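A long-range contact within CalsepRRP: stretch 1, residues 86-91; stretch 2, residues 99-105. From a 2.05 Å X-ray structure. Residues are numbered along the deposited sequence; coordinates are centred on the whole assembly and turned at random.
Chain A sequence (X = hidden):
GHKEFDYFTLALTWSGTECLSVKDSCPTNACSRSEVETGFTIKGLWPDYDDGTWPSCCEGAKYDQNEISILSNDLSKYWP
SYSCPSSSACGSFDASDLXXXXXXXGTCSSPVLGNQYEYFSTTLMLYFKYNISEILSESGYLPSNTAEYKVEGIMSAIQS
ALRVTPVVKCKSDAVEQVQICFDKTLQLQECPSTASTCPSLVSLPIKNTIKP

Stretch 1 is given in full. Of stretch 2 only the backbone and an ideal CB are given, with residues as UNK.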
ATOM      1  N   SER A  86      10.592   9.516  12.659  1.00 42.69           N
ATOM      2  CA  SER A  86       9.506   8.711  13.203  1.00 41.02           C
ATOM      3  C   SER A  86       8.139   9.274  12.831  1.00 38.26           C
ATOM      4  O   SER A  86       7.953  10.488  12.759  1.00 39.02           O
ATOM      5  CB  SER A  86       9.635   8.628  14.725  1.00 42.61           C
ATOM      6  OG  SER A  86       8.558   7.900  15.288  1.00 46.60           O
ATOM      7  N   SER A  87       7.187   8.378  12.587  1.00 33.98           N
ATOM      8  CA  SER A  87       5.827   8.773  12.236  1.00 29.91           C
ATOM      9  C   SER A  87       4.988   8.763  13.509  1.00 26.48           C
ATOM     10  O   SER A  87       5.448   8.301  14.551  1.00 24.75           O
ATOM     11  CB  SER A  87       5.242   7.792  11.217  1.00 30.22           C
ATOM     12  OG  SER A  87       5.289   6.461  11.709  1.00 30.39           O
ATOM     13  N   SER A  88       3.762   9.269  13.436  1.00 23.68           N
ATOM     14  CA  SER A  88       2.915   9.288  14.619  1.00 21.50           C
ATOM     15  C   SER A  88       1.468   8.979  14.294  1.00 20.65           C
ATOM     16  O   SER A  88       0.976   9.272  13.204  1.00 22.52           O
ATOM     17  CB  SER A  88       2.993  10.647  15.324  1.00 19.90           C
ATOM     18  OG  SER A  88       2.476  11.679  14.505  1.00 21.86           O
ATOM     19  N   ALA A  89       0.785   8.380  15.258  1.00 19.44           N
ATOM     20  CA  ALA A  89      -0.611   8.044  15.076  1.00 19.03           C
ATOM     21  C   ALA A  89      -1.246   7.661  16.396  1.00 17.34           C
ATOM     22  O   ALA A  89      -0.585   7.122  17.283  1.00 18.54           O
ATOM     23  CB  ALA A  89      -0.748   6.895  14.086  1.00 18.51           C
ATOM     24  N   CYS A  90      -2.534   7.960  16.516  1.00 16.42           N
ATOM     25  CA  CYS A  90      -3.301   7.612  17.702  1.00 14.92           C
ATOM     26  C   CYS A  90      -2.715   8.158  19.005  1.00 15.04           C
ATOM     27  O   CYS A  90      -2.811   7.511  20.044  1.00 15.51           O
ATOM     28  CB  CYS A  90      -3.414   6.091  17.790  1.00 14.87           C
ATOM     29  SG  CYS A  90      -3.903   5.300  16.219  1.00 15.06           S
ATOM     30  N   GLY A  91      -2.089   9.328  18.944  1.00 14.90           N
ATOM     31  CA  GLY A  91      -1.546   9.928  20.149  1.00 15.94           C
ATOM     32  C   GLY A  91      -0.089   9.691  20.503  1.00 18.54           C
ATOM     33  O   GLY A  91       0.356  10.114  21.567  1.00 18.81           O
ATOM     34  N   UNK A  99       4.045  -0.514  13.230  1.00 13.92           N
ATOM     35  CA  UNK A  99       3.351  -0.116  14.449  1.00 13.50           C
ATOM     36  C   UNK A  99       2.336   0.977  14.113  1.00 14.66           C
ATOM     37  O   UNK A  99       1.236   1.023  14.676  1.00 14.22           O
ATOM     38  CB  UNK A  99       4.342   0.367  15.510  1.00 13.50           C
ATOM     39  N   UNK A 100       2.709   1.843  13.176  1.00 12.87           N
ATOM     40  CA  UNK A 100       1.844   2.942  12.734  1.00 15.15           C
ATOM     41  C   UNK A 100       0.559   2.429  12.059  1.00 14.99           C
ATOM     42  O   UNK A 100      -0.549   2.831  12.424  1.00 12.27           O
ATOM     43  CB  UNK A 100       2.609   3.850  11.769  1.00 15.15           C
ATOM     44  N   UNK A 101       0.715   1.544  11.075  1.00 13.83           N
ATOM     45  CA  UNK A 101      -0.425   0.991  10.352  1.00 14.62           C
ATOM     46  C   UNK A 101      -1.289   0.098  11.237  1.00 14.37           C
ATOM     47  O   UNK A 101      -2.508   0.056  11.082  1.00 14.72           O
ATOM     48  CB  UNK A 101       0.061   0.200   9.136  1.00 14.62           C
ATOM     49  N   UNK A 102      -0.665  -0.626  12.159  1.00 13.47           N
ATOM     50  CA  UNK A 102      -1.437  -1.485  13.043  1.00 14.52           C
ATOM     51  C   UNK A 102      -2.328  -0.639  13.947  1.00 13.73           C
ATOM     52  O   UNK A 102      -3.532  -0.855  14.027  1.00 13.46           O
ATOM     53  CB  UNK A 102      -0.511  -2.372  13.878  1.00 14.52           C
ATOM     54  N   UNK A 103      -1.722   0.318  14.636  1.00 13.24           N
ATOM     55  CA  UNK A 103      -2.466   1.176  15.543  1.00 13.26           C
ATOM     56  C   UNK A 103      -3.569   1.943  14.830  1.00 12.51           C
ATOM     57  O   UNK A 103      -4.727   1.938  15.254  1.00 11.89           O
ATOM     58  CB  UNK A 103      -1.516   2.156  16.235  1.00 13.26           C
ATOM     59  N   UNK A 104      -3.209   2.587  13.727  1.00 12.19           N
ATOM     60  CA  UNK A 104      -4.148   3.408  12.979  1.00 13.01           C
ATOM     61  C   UNK A 104      -5.220   2.664  12.184  1.00 13.96           C
ATOM     62  O   UNK A 104      -6.391   3.064  12.194  1.00 12.01           O
ATOM     63  CB  UNK A 104      -3.355   4.291  12.013  1.00 13.01           C
ATOM     64  N   UNK A 105      -4.834   1.580  11.515  1.00 12.12           N
ATOM     65  CA  UNK A 105      -5.770   0.826  10.674  1.00 12.61           C
ATOM     66  C   UNK A 105      -5.971  -0.654  11.008  1.00 12.79           C
ATOM     67  O   UNK A 105      -7.093  -1.159  10.950  1.00 13.09           O
ATOM     68  CB  UNK A 105      -5.297   0.922   9.222  1.00 12.61           C
TER

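Positions 99 to 105 form part of a helix that runs alongside the short strand of stretch 1 in nearly the same direction, the two axes inclined by 16° and 8.2 Å apart at their closest.

At position 99 the CA-to-CB bond points sideways, and nothing of stretch 1 lies within 5.5 Å of the ideal CB. The helical backbone angles favour a good helix former, but stretch 1 selects nothing more. The residue is Ala99, whose carbonyl O accepts a backbone hydrogen bond from N of position 103.

Position 100 is the centre of the contact. Its bond points toward the strand, with the ideal CB 3.7 Å from Ser87 OG and 5.1 Å from Ala89 CB; its CA is 6.1 Å from that of Ala89, the closest register between the stretches. Stretch 1 offers here a mixed surface: a hydroxyl, a methyl and, farther out, the carbonyl of Ser88. Leucine, methionine or an aromatic residue could cover it. The deposited residue is Tyr100, with chi1 t, and one edge of its ring meets the strand. CD1 lies 3.5 Å from Ala89 CB, an apolar contact, and 3.6 Å from Ser87 OG. Ser88 O meets the ring at its edge, 3.1 Å from CE1; a carbonyl oxygen suits this place because the ring's hydrogens carry a slight positive charge. No hydrogen bond crosses between the stretches, so packing dominates the direct contact.

Position 101 points away from stretch 1, and position 102 is out of its reach. Neither is constrained by it, and either could be polar or apolar as its other surroundings demand. They are Glu101 and Trp102; Glu101 OE2 and Trp102 NE1 both find hydrogen-bonding partners elsewhere in the structure.

At position 103 the bond again points toward stretch 1, but the ideal CB is already 3.9 Å from Cys90 SG. A small residue such as alanine or serine therefore suits it. Ala103 supplies a methyl group whose CB makes an apolar contact with Cys90 SG at 3.9 Å.

Position 104 points sideways, its ideal CB 4.2 Å from Ala89 CB and 4.4 Å from Cys90 SG. The start of the side chain should be aliphatic, while a longer chain could run on past the strand; leucine, methionine, glutamine, arginine or lysine would all serve. It is Lys104, fully extended with all four chi angles t. Its CB packs 4.2 Å from Ala89 CB, and its NZ donates a hydrogen bond to Tyr100 OH at 2.8 Å, one helical turn back. A water donates to Ser88 O at 3.0 Å and accepts a weak bond from Lys104 NZ at 3.5 Å, linking the stretches indirectly.

Position 105 points sideways into space that stretch 1 leaves empty, so many residues would do. It is His105, whose side chain makes no contact with stretch 1.

Stretch 2, residues 99-105: AYEWAKH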
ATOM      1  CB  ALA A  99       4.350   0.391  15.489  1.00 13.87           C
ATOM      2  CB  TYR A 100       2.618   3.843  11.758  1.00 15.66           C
ATOM      3  CG  TYR A 100       1.790   4.914  11.076  1.00 17.87           C
ATOM      4  CD1 TYR A 100       1.665   6.187  11.622  1.00 19.50           C
ATOM      5  CD2 TYR A 100       1.148   4.653   9.873  1.00 19.21           C
ATOM      6  CE1 TYR A 100       0.924   7.177  10.978  1.00 21.02           C
ATOM      7  CE2 TYR A 100       0.403   5.628   9.224  1.00 23.13           C
ATOM      8  CZ  TYR A 100       0.294   6.886   9.774  1.00 23.89           C
ATOM      9  OH  TYR A 100      -0.441   7.854   9.107  1.00 27.22           O
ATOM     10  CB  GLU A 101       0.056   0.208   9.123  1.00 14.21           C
ATOM     11  CG  GLU A 101       0.716   1.080   8.056  1.00 13.82           C
ATOM     12  CD  GLU A 101      -0.252   2.067   7.419  1.00 19.13           C
ATOM     13  OE1 GLU A 101       0.198   3.138   6.954  1.00 20.21           O
ATOM     14  OE2 GLU A 101      -1.466   1.772   7.364  1.00 19.92           O
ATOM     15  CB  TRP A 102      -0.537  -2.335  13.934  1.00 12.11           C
ATOM     16  CG  TRP A 102      -1.337  -2.947  15.027  1.00 12.78           C
ATOM     17  CD1 TRP A 102      -1.306  -2.620  16.351  1.00 12.91           C
ATOM     18  CD2 TRP A 102      -2.374  -3.922  14.875  1.00 10.92           C
ATOM     19  NE1 TRP A 102      -2.267  -3.330  17.034  1.00 13.00           N
ATOM     20  CE2 TRP A 102      -2.936  -4.136  16.150  1.00 12.09           C
ATOM     21  CE3 TRP A 102      -2.888  -4.632  13.780  1.00 12.08           C
ATOM     22  CZ2 TRP A 102      -3.986  -5.036  16.365  1.00 13.09           C
ATOM     23  CZ3 TRP A 102      -3.936  -5.528  13.993  1.00 12.69           C
ATOM     24  CH2 TRP A 102      -4.471  -5.720  15.282  1.00 10.77           C
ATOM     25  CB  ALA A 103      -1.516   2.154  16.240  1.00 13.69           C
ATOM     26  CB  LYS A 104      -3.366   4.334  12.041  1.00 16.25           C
ATOM     27  CG  LYS A 104      -4.182   5.478  11.453  1.00 20.57           C
ATOM     28  CD  LYS A 104      -3.317   6.316  10.524  1.00 23.38           C
ATOM     29  CE  LYS A 104      -4.013   7.589  10.102  1.00 24.39           C
ATOM     30  NZ  LYS A 104      -3.176   8.353   9.148  1.00 28.63           N
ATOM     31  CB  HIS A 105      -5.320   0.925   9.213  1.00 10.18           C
ATOM     32  CG  HIS A 105      -5.347   2.314   8.654  1.00 13.33           C
ATOM     33  ND1 HIS A 105      -6.519   2.983   8.371  1.00 12.43           N
ATOM     34  CD2 HIS A 105      -4.344   3.141   8.270  1.00 13.78           C
ATOM     35  CE1 HIS A 105      -6.238   4.156   7.834  1.00 10.90           C
ATOM     36  NE2 HIS A 105      -4.926   4.276   7.760  1.00 12.30           N
TER
HETATM   37  O   HOH W   1      -1.767   9.744  12.013  1.00 26.44           O
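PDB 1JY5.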